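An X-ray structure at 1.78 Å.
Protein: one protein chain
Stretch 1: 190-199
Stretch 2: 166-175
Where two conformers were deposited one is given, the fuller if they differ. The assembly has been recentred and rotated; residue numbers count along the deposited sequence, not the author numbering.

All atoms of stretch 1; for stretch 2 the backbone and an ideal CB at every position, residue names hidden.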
# COMPACT_ATOMS: atom_id res chain seq x y z
N THR B 190 -22.80 13.44 1.62
CA THR B 190 -21.46 12.92 1.40
C THR B 190 -21.07 12.00 2.57
O THR B 190 -21.55 12.18 3.68
CB THR B 190 -20.46 14.07 1.22
OG1 THR B 190 -19.27 13.57 0.63
CG2 THR B 190 -20.14 14.81 2.55
N PRO B 191 -20.28 10.95 2.29
CA PRO B 191 -19.90 10.07 3.40
C PRO B 191 -19.21 10.80 4.54
O PRO B 191 -18.50 11.81 4.31
CB PRO B 191 -18.95 9.08 2.71
CG PRO B 191 -19.57 8.90 1.38
CD PRO B 191 -19.97 10.32 1.00
N ARG B 192 -19.42 10.32 5.77
CA ARG B 192 -18.77 10.84 6.97
C ARG B 192 -17.29 10.52 6.98
O ARG B 192 -16.87 9.50 6.40
CB ARG B 192 -19.37 10.17 8.21
CG ARG B 192 -20.82 10.43 8.46
CD ARG B 192 -21.30 9.69 9.73
NE ARG B 192 -20.87 8.29 9.75
CZ ARG B 192 -20.47 7.64 10.84
NH1 ARG B 192 -20.45 8.26 12.01
NH2 ARG B 192 -20.09 6.37 10.76
N VAL B 193 -16.48 11.35 7.64
CA VAL B 193 -15.07 11.04 7.84
C VAL B 193 -14.95 9.65 8.51
O VAL B 193 -14.11 8.87 8.14
CB VAL B 193 -14.33 12.10 8.69
CG1 VAL B 193 -12.84 11.76 8.78
CG2 VAL B 193 -14.48 13.47 8.08
N GLU B 194 -15.85 9.36 9.43
CA GLU B 194 -15.85 8.09 10.18
C GLU B 194 -16.19 6.85 9.34
O GLU B 194 -15.99 5.73 9.82
CB GLU B 194 -16.82 8.17 11.35
CG GLU B 194 -16.50 9.25 12.37
CD GLU B 194 -17.39 10.49 12.30
OE1 GLU B 194 -17.73 10.97 11.20
OE2 GLU B 194 -17.76 10.97 13.38
N ASP B 195 -16.69 7.02 8.11
CA ASP B 195 -16.92 5.89 7.22
C ASP B 195 -15.62 5.31 6.64
O ASP B 195 -15.66 4.27 5.96
CB ASP B 195 -17.88 6.25 6.07
CG ASP B 195 -19.28 6.59 6.53
OD1 ASP B 195 -19.74 5.99 7.53
OD2 ASP B 195 -19.91 7.47 5.86
N GLY B 196 -14.48 5.97 6.89
CA GLY B 196 -13.17 5.50 6.49
C GLY B 196 -12.71 6.05 5.15
O GLY B 196 -12.36 5.31 4.23
N ILE B 197 -12.81 7.37 5.00
CA ILE B 197 -12.46 8.05 3.76
C ILE B 197 -11.24 8.91 3.96
O ILE B 197 -10.84 9.20 5.10
CB ILE B 197 -13.62 8.99 3.27
CG1 ILE B 197 -13.94 10.07 4.31
CG2 ILE B 197 -14.88 8.16 2.93
CD1 ILE B 197 -14.88 11.20 3.82
N LEU B 198 -10.62 9.28 2.86
CA LEU B 198 -9.60 10.32 2.84
C LEU B 198 -10.34 11.64 3.03
O LEU B 198 -11.23 11.94 2.24
CB LEU B 198 -8.85 10.29 1.51
CG LEU B 198 -7.44 10.87 1.42
CD1 LEU B 198 -7.48 12.35 1.45
CD2 LEU B 198 -6.54 10.33 2.58
N PRO B 199 -9.97 12.43 4.06
CA PRO B 199 -10.61 13.74 4.29
C PRO B 199 -10.12 14.75 3.28
O PRO B 199 -9.16 15.47 3.52
CB PRO B 199 -10.16 14.10 5.70
CG PRO B 199 -8.77 13.47 5.80
CD PRO B 199 -8.82 12.21 4.98
N UNK B 166 -16.55 0.63 -1.14
CA UNK B 166 -17.43 0.49 -0.02
C UNK B 166 -16.70 -0.09 1.21
O UNK B 166 -15.68 -0.81 1.08
CB UNK B 166 -18.62 -0.39 -0.41
N UNK B 167 -17.19 0.26 2.40
CA UNK B 167 -16.65 -0.29 3.63
C UNK B 167 -17.39 -1.58 4.01
O UNK B 167 -18.34 -1.98 3.31
CB UNK B 167 -16.75 0.74 4.76
N UNK B 168 -16.93 -2.24 5.07
CA UNK B 168 -17.50 -3.51 5.51
C UNK B 168 -18.88 -3.38 6.17
O UNK B 168 -19.53 -4.39 6.47
CB UNK B 168 -16.53 -4.18 6.49
N UNK B 169 -19.37 -2.15 6.32
CA UNK B 169 -20.76 -1.90 6.73
C UNK B 169 -21.63 -1.59 5.50
O UNK B 169 -22.75 -1.15 5.65
CB UNK B 169 -20.82 -0.75 7.73
N UNK B 170 -21.09 -1.85 4.30
CA UNK B 170 -21.74 -1.58 3.01
C UNK B 170 -22.10 -0.12 2.79
O UNK B 170 -23.08 0.19 2.12
CB UNK B 170 -23.01 -2.42 2.89
N UNK B 171 -21.27 0.77 3.32
CA UNK B 171 -21.45 2.20 3.08
C UNK B 171 -20.36 2.68 2.11
O UNK B 171 -19.21 2.22 2.17
CB UNK B 171 -21.40 2.99 4.39
N UNK B 172 -20.76 3.56 1.20
CA UNK B 172 -19.87 4.20 0.22
C UNK B 172 -18.75 4.96 0.92
O UNK B 172 -18.99 5.63 1.92
CB UNK B 172 -20.66 5.15 -0.68
N UNK B 173 -17.53 4.89 0.40
CA UNK B 173 -16.43 5.71 0.89
C UNK B 173 -16.03 6.75 -0.18
O UNK B 173 -16.48 7.89 -0.13
CB UNK B 173 -15.24 4.83 1.26
N UNK B 174 -15.25 6.33 -1.16
CA UNK B 174 -14.65 7.24 -2.14
C UNK B 174 -14.22 6.46 -3.35
O UNK B 174 -14.33 5.23 -3.36
CB UNK B 174 -13.46 8.00 -1.54
N UNK B 175 -13.74 7.15 -4.38
CA UNK B 175 -13.14 6.47 -5.52
C UNK B 175 -11.62 6.27 -5.36
O UNK B 175 -11.07 6.40 -4.26
CB UNK B 175 -13.43 7.26 -6.80

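At position 166 the CA-to-CB bond points away from stretch 1, and nothing of that stretch lies near the ideal CB. Stretch 1 sets no preference here. The residue is Phe166, which makes no contact across the pair.

Position 167 points toward stretch 1. Its ideal CB is 3.9 Å from Asp195 O, a carbonyl that can accept a hydrogen bond. A short donor would suit: asparagine, serine or threonine. The backbone turns directly afterwards, so a side chain that also accepts could hold the turn. The residue is Asn167. Its ND2 donates to Asp195 O at 2.9 Å. Its OD1 accepts from the backbone N of 169 at 2.9 Å and from the backbone N of 171 at 3.0 Å, bracing the type I turn from 167 to 170.

Positions 168 and 170 are out of reach of stretch 1. Position 170 has positive phi (59°), which glycine, asparagine and aspartate tolerate best. The residues are Thr168 and Asn170.

Position 169 points toward stretch 1 but starts far off. Only a long side chain could approach, and a polar one could work through water. Glu169 does so: OE1 accepts from water 1 at 2.5 Å, and the same water donates to Asp195 OD1 at 2.9 Å.

Position 171 points toward stretch 1, with its ideal CB 4.7 Å from Asp195 OD1. A polar or basic side chain would suit the carboxylate. The residue is His171. Its ND1 stays 4.4 Å from Asp195 OD1, and water 1 links the two, 2.8 Å from ND1.

Position 172 points sideways, its ideal CB 4.4 Å from Pro191 CG. A compact apolar side chain such as valine, isoleucine or alanine would fit. Val172 sets CB 4.3 Å from Pro191 CG, an apolar contact.

Position 173 also points sideways, close to stretch 1. Its ideal CB lies 3.7 Å from Ile197 CG2 and 4.2 Å from Gly196 O. Space is limited, so a small or beta-branched residue suits: alanine, serine, threonine or valine. Thr173 offers both characters. Its CG2 packs 3.4 Å from Asp195 O, while OG1 donates to water 3 at 2.8 Å, which in turn donates to Gly196 O at 2.9 Å.

Position 174 points toward stretch 1. The backbone N of Leu198 is 5.4 Å from the ideal CB, a donor awaiting an acceptor. Glutamate or glutamine could reach it. Glu174 does: its OE1 accepts from Leu198 N at 2.9 Å, with a near-straight angle of 159°.

Position 175 is out of reach, so stretch 1 does not restrict it. The residue is Thr175.

Stretch 2 (166-175) FNTENHVTET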
# COMPACT_ATOMS: atom_id res chain seq x y z
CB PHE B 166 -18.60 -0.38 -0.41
CG PHE B 166 -19.51 0.25 -1.45
CD1 PHE B 166 -19.14 0.29 -2.79
CD2 PHE B 166 -20.73 0.81 -1.08
CE1 PHE B 166 -19.98 0.92 -3.76
CE2 PHE B 166 -21.56 1.41 -2.05
CZ PHE B 166 -21.18 1.45 -3.36
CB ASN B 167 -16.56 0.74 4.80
CG ASN B 167 -17.90 1.21 5.32
OD1 ASN B 167 -18.91 0.52 5.20
ND2 ASN B 167 -17.90 2.39 5.96
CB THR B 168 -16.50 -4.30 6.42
OG1 THR B 168 -16.18 -3.49 7.55
CG2 THR B 168 -15.20 -4.66 5.65
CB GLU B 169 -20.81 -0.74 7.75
CG GLU B 169 -20.07 -1.08 9.06
CD GLU B 169 -19.84 0.13 9.97
OE1 GLU B 169 -20.11 1.28 9.55
OE2 GLU B 169 -19.36 -0.06 11.11
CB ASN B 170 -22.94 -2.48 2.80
CG ASN B 170 -22.58 -3.93 2.90
OD1 ASN B 170 -23.02 -4.62 3.80
ND2 ASN B 170 -21.75 -4.39 1.97
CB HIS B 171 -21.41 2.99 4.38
CG HIS B 171 -22.54 2.67 5.31
ND1 HIS B 171 -22.36 2.53 6.67
CD2 HIS B 171 -23.85 2.45 5.08
CE1 HIS B 171 -23.51 2.23 7.24
NE2 HIS B 171 -24.44 2.18 6.30
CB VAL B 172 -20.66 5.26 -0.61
CG1 VAL B 172 -19.77 5.83 -1.74
CG2 VAL B 172 -21.95 4.69 -1.17
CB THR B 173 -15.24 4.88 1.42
OG1 THR B 173 -14.66 4.05 0.38
CG2 THR B 173 -15.75 4.02 2.55
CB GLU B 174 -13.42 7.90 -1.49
CG GLU B 174 -12.38 6.90 -1.11
CD GLU B 174 -11.33 7.43 -0.15
OE1 GLU B 174 -11.36 8.63 0.17
OE2 GLU B 174 -10.45 6.64 0.21
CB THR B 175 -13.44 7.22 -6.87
OG1 THR B 175 -12.67 8.42 -6.95
CG2 THR B 175 -14.96 7.50 -7.02
O HOH W 1 -19.89 3.09 7.84
O HOH W 2 -21.02 6.39 3.51
O HOH W 3 -12.10 4.20 1.52
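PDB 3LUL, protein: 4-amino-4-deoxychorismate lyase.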